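Local coordinates for peptidase family U32 (Geobacillus thermoleovorans, PDB 4HE6), which is of unknown function but forms the C-terminal, all-beta domain of a putative peptidase of family U32, at residues Q26-P32 and L61-H66. Sequence-based numbering, arbitrary orientation. Where two conformers were deposited one is given.
With ACT (acetate ion), chain C.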
loop_
_atom_site.group_PDB
_atom_site.type_symbol
_atom_site.label_atom_id
_atom_site.label_comp_id
_atom_site.label_asym_id
_atom_site.label_seq_id
_atom_site.Cartn_x
_atom_site.Cartn_y
_atom_site.Cartn_z
ATOM N N GLN A 26 6.343 -2.098 2.556
ATOM C CA GLN A 26 6.289 -0.897 3.392
ATOM C C GLN A 26 7.567 -0.096 3.253
ATOM O O GLN A 26 8.659 -0.656 3.185
ATOM C CB GLN A 26 6.069 -1.311 4.839
ATOM C CG GLN A 26 5.767 -0.174 5.827
ATOM C CD GLN A 26 6.976 0.371 6.524
ATOM O OE1 GLN A 26 8.069 0.445 5.985
ATOM N NE2 GLN A 26 6.778 0.797 7.781
ATOM N N ARG A 27 7.405 1.214 3.228
ATOM C CA ARG A 27 8.544 2.105 3.371
ATOM C C ARG A 27 8.442 3.015 4.585
ATOM O O ARG A 27 9.480 3.381 5.114
ATOM C CB ARG A 27 8.768 2.865 2.039
ATOM C CG ARG A 27 10.233 3.068 1.699
ATOM C CD ARG A 27 11.040 1.791 1.584
ATOM N NE ARG A 27 12.295 1.911 0.888
ATOM C CZ ARG A 27 12.603 1.668 -0.375
ATOM N NH1 ARG A 27 11.702 1.208 -1.252
ATOM N NH2 ARG A 27 13.830 1.840 -0.797
ATOM N N ASN A 28 7.237 3.389 4.966
ATOM C CA ASN A 28 7.034 4.190 6.196
ATOM C C ASN A 28 5.729 3.738 6.852
ATOM O O ASN A 28 4.865 3.168 6.190
ATOM C CB ASN A 28 7.032 5.682 5.902
ATOM C CG ASN A 28 8.380 6.205 5.513
ATOM O OD1 ASN A 28 9.269 6.380 6.368
ATOM N ND2 ASN A 28 8.606 6.410 4.240
ATOM N N HIS A 29 5.588 4.044 8.123
ATOM C CA HIS A 29 4.482 3.529 8.916
ATOM C C HIS A 29 3.109 3.864 8.313
ATOM O O HIS A 29 2.817 4.995 7.966
ATOM C CB HIS A 29 4.534 4.231 10.287
ATOM C CG HIS A 29 3.637 3.737 11.334
ATOM N ND1 HIS A 29 2.272 3.900 11.363
ATOM C CD2 HIS A 29 3.966 3.035 12.454
ATOM C CE1 HIS A 29 1.800 3.331 12.454
ATOM N NE2 HIS A 29 2.790 2.803 13.117
ATOM N N PHE A 30 2.225 2.866 8.307
ATOM C CA PHE A 30 0.840 3.095 8.036
ATOM C C PHE A 30 0.033 2.013 8.784
ATOM O O PHE A 30 0.580 0.981 9.189
ATOM C CB PHE A 30 0.501 3.087 6.539
ATOM C CG PHE A 30 0.833 1.831 5.780
ATOM C CD1 PHE A 30 -0.135 0.834 5.653
ATOM C CD2 PHE A 30 2.043 1.646 5.197
ATOM C CE1 PHE A 30 0.131 -0.289 4.890
ATOM C CE2 PHE A 30 2.338 0.529 4.446
ATOM C CZ PHE A 30 1.378 -0.458 4.319
ATOM N N ARG A 31 -1.258 2.296 8.997
ATOM C CA ARG A 31 -2.049 1.382 9.846
ATOM C C ARG A 31 -3.490 1.470 9.409
ATOM O O ARG A 31 -3.934 2.402 8.723
ATOM C CB ARG A 31 -1.899 1.777 11.290
ATOM C CG ARG A 31 -2.582 3.069 11.673
ATOM C CD ARG A 31 -2.399 3.428 13.146
ATOM N NE ARG A 31 -3.061 4.711 13.394
ATOM C CZ ARG A 31 -2.706 5.588 14.306
ATOM N NH1 ARG A 31 -1.668 5.395 15.127
ATOM N NH2 ARG A 31 -3.390 6.735 14.439
ATOM N N PRO A 32 -4.276 0.485 9.853
ATOM C CA PRO A 32 -5.735 0.533 9.560
ATOM C C PRO A 32 -6.356 1.827 10.048
ATOM O O PRO A 32 -6.052 2.325 11.137
ATOM C CB PRO A 32 -6.280 -0.739 10.235
ATOM C CG PRO A 32 -5.114 -1.661 10.236
ATOM C CD PRO A 32 -3.914 -0.751 10.555
ATOM N N LEU A 61 -2.026 -7.395 11.389
ATOM C CA LEU A 61 -1.117 -6.432 11.971
ATOM C C LEU A 61 -1.864 -5.194 12.439
ATOM O O LEU A 61 -2.696 -4.631 11.742
ATOM C CB LEU A 61 -0.046 -6.039 10.960
ATOM C CG LEU A 61 0.642 -7.168 10.220
ATOM C CD1 LEU A 61 1.647 -6.614 9.197
ATOM C CD2 LEU A 61 1.302 -8.135 11.213
ATOM N N ASP A 62 -1.483 -4.716 13.636
ATOM C CA ASP A 62 -2.045 -3.435 14.053
ATOM C C ASP A 62 -1.499 -2.267 13.282
ATOM O O ASP A 62 -2.180 -1.233 13.140
ATOM C CB ASP A 62 -1.866 -3.200 15.569
ATOM C CG ASP A 62 -0.461 -2.988 16.016
ATOM O OD1 ASP A 62 0.411 -3.728 15.525
ATOM O OD2 ASP A 62 -0.269 -2.064 16.864
ATOM N N ALA A 63 -0.316 -2.421 12.729
ATOM C CA ALA A 63 0.315 -1.389 11.911
ATOM C C ALA A 63 1.371 -2.077 11.048
ATOM O O ALA A 63 1.940 -3.090 11.456
ATOM C CB ALA A 63 0.975 -0.299 12.743
ATOM N N ALA A 64 1.705 -1.478 9.921
ATOM C CA ALA A 64 2.866 -1.819 9.103
ATOM C C ALA A 64 3.973 -0.869 9.531
ATOM O O ALA A 64 4.113 0.241 9.014
ATOM C CB ALA A 64 2.533 -1.681 7.620
ATOM N N ARG A 65 4.696 -1.240 10.593
ATOM C CA ARG A 65 5.637 -0.357 11.273
ATOM C C ARG A 65 7.084 -0.741 11.048
ATOM O O ARG A 65 7.992 -0.110 11.610
ATOM C CB ARG A 65 5.367 -0.286 12.779
ATOM C CG ARG A 65 5.590 -1.581 13.485
ATOM C CD ARG A 65 5.609 -1.437 14.986
ATOM N NE ARG A 65 4.404 -0.833 15.491
ATOM C CZ ARG A 65 3.239 -1.421 15.708
ATOM N NH1 ARG A 65 3.131 -2.711 15.469
ATOM N NH2 ARG A 65 2.177 -0.762 16.153
ATOM N N HIS A 66 7.386 -1.782 10.260
ATOM C CA HIS A 66 8.730 -2.279 10.065
ATOM C C HIS A 66 9.186 -2.029 8.636
ATOM O O HIS A 66 8.576 -2.570 7.709
ATOM C CB HIS A 66 8.772 -3.757 10.343
ATOM C CG HIS A 66 8.455 -4.120 11.739
ATOM N ND1 HIS A 66 9.143 -3.628 12.827
ATOM C CD2 HIS A 66 7.491 -4.916 12.192
ATOM C CE1 HIS A 66 8.586 -4.162 13.905
ATOM N NE2 HIS A 66 7.594 -4.938 13.556
HETATM C C ACT C . 3.586 2.475 16.471
HETATM O O ACT C . 4.681 1.905 16.365
HETATM O OXT ACT C . 2.550 2.048 15.913
HETATM C CH3 ACT C . 3.494 3.736 17.283
HETATM O O HOH W 1 8.342 1.968 9.941
#
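Gln26, at the end of strand 21-26, sends its amide across to the backbone of Ala64: NE2 donates to Ala64 O over 3.0 Å in a nearly straight bond, arriving from above the carbonyl plane while the oxygen lies in the plane of the amide. The same NE2 also gives a hydrogen bond to a water that is weakly bonded in turn to Arg65 O, and OE1 accepts a weak bond from Leu68 N. A leucine here would probably cost Ala64 O its straight side-chain bond and the water a donor. A chi1 of -171° swings the His29 ring away from its own backbone N and alongside Arg65, CD2 lying 3.6 Å from Arg65 CB. His29 NE2 and Arg65 NH2 both donate to acetate OXT, at 2.9 and 2.8 Å, while Arg65 NE takes the other oxygen; the ion probably comes from the crystallisation liquor. Asp62 engages NH1 and NH2 of the same guanidinium end-on. Phe30 O accepts from Ala64 N at 2.8 Å, Phe30 N returns a weak bond to Ala64 O (3.3 Å), and one face of the phenyl ring receives Ala64 CB in a CH-pi contact, 3.8 Å from the centroid. Beyond it, Arg31 CB rests against Ala63 CB. The two Phe30-Ala64 backbone bonds make a single antiparallel bridge, joining two loops of this antiparallel beta domain, and both side chains touch Val71 of strand 70-74.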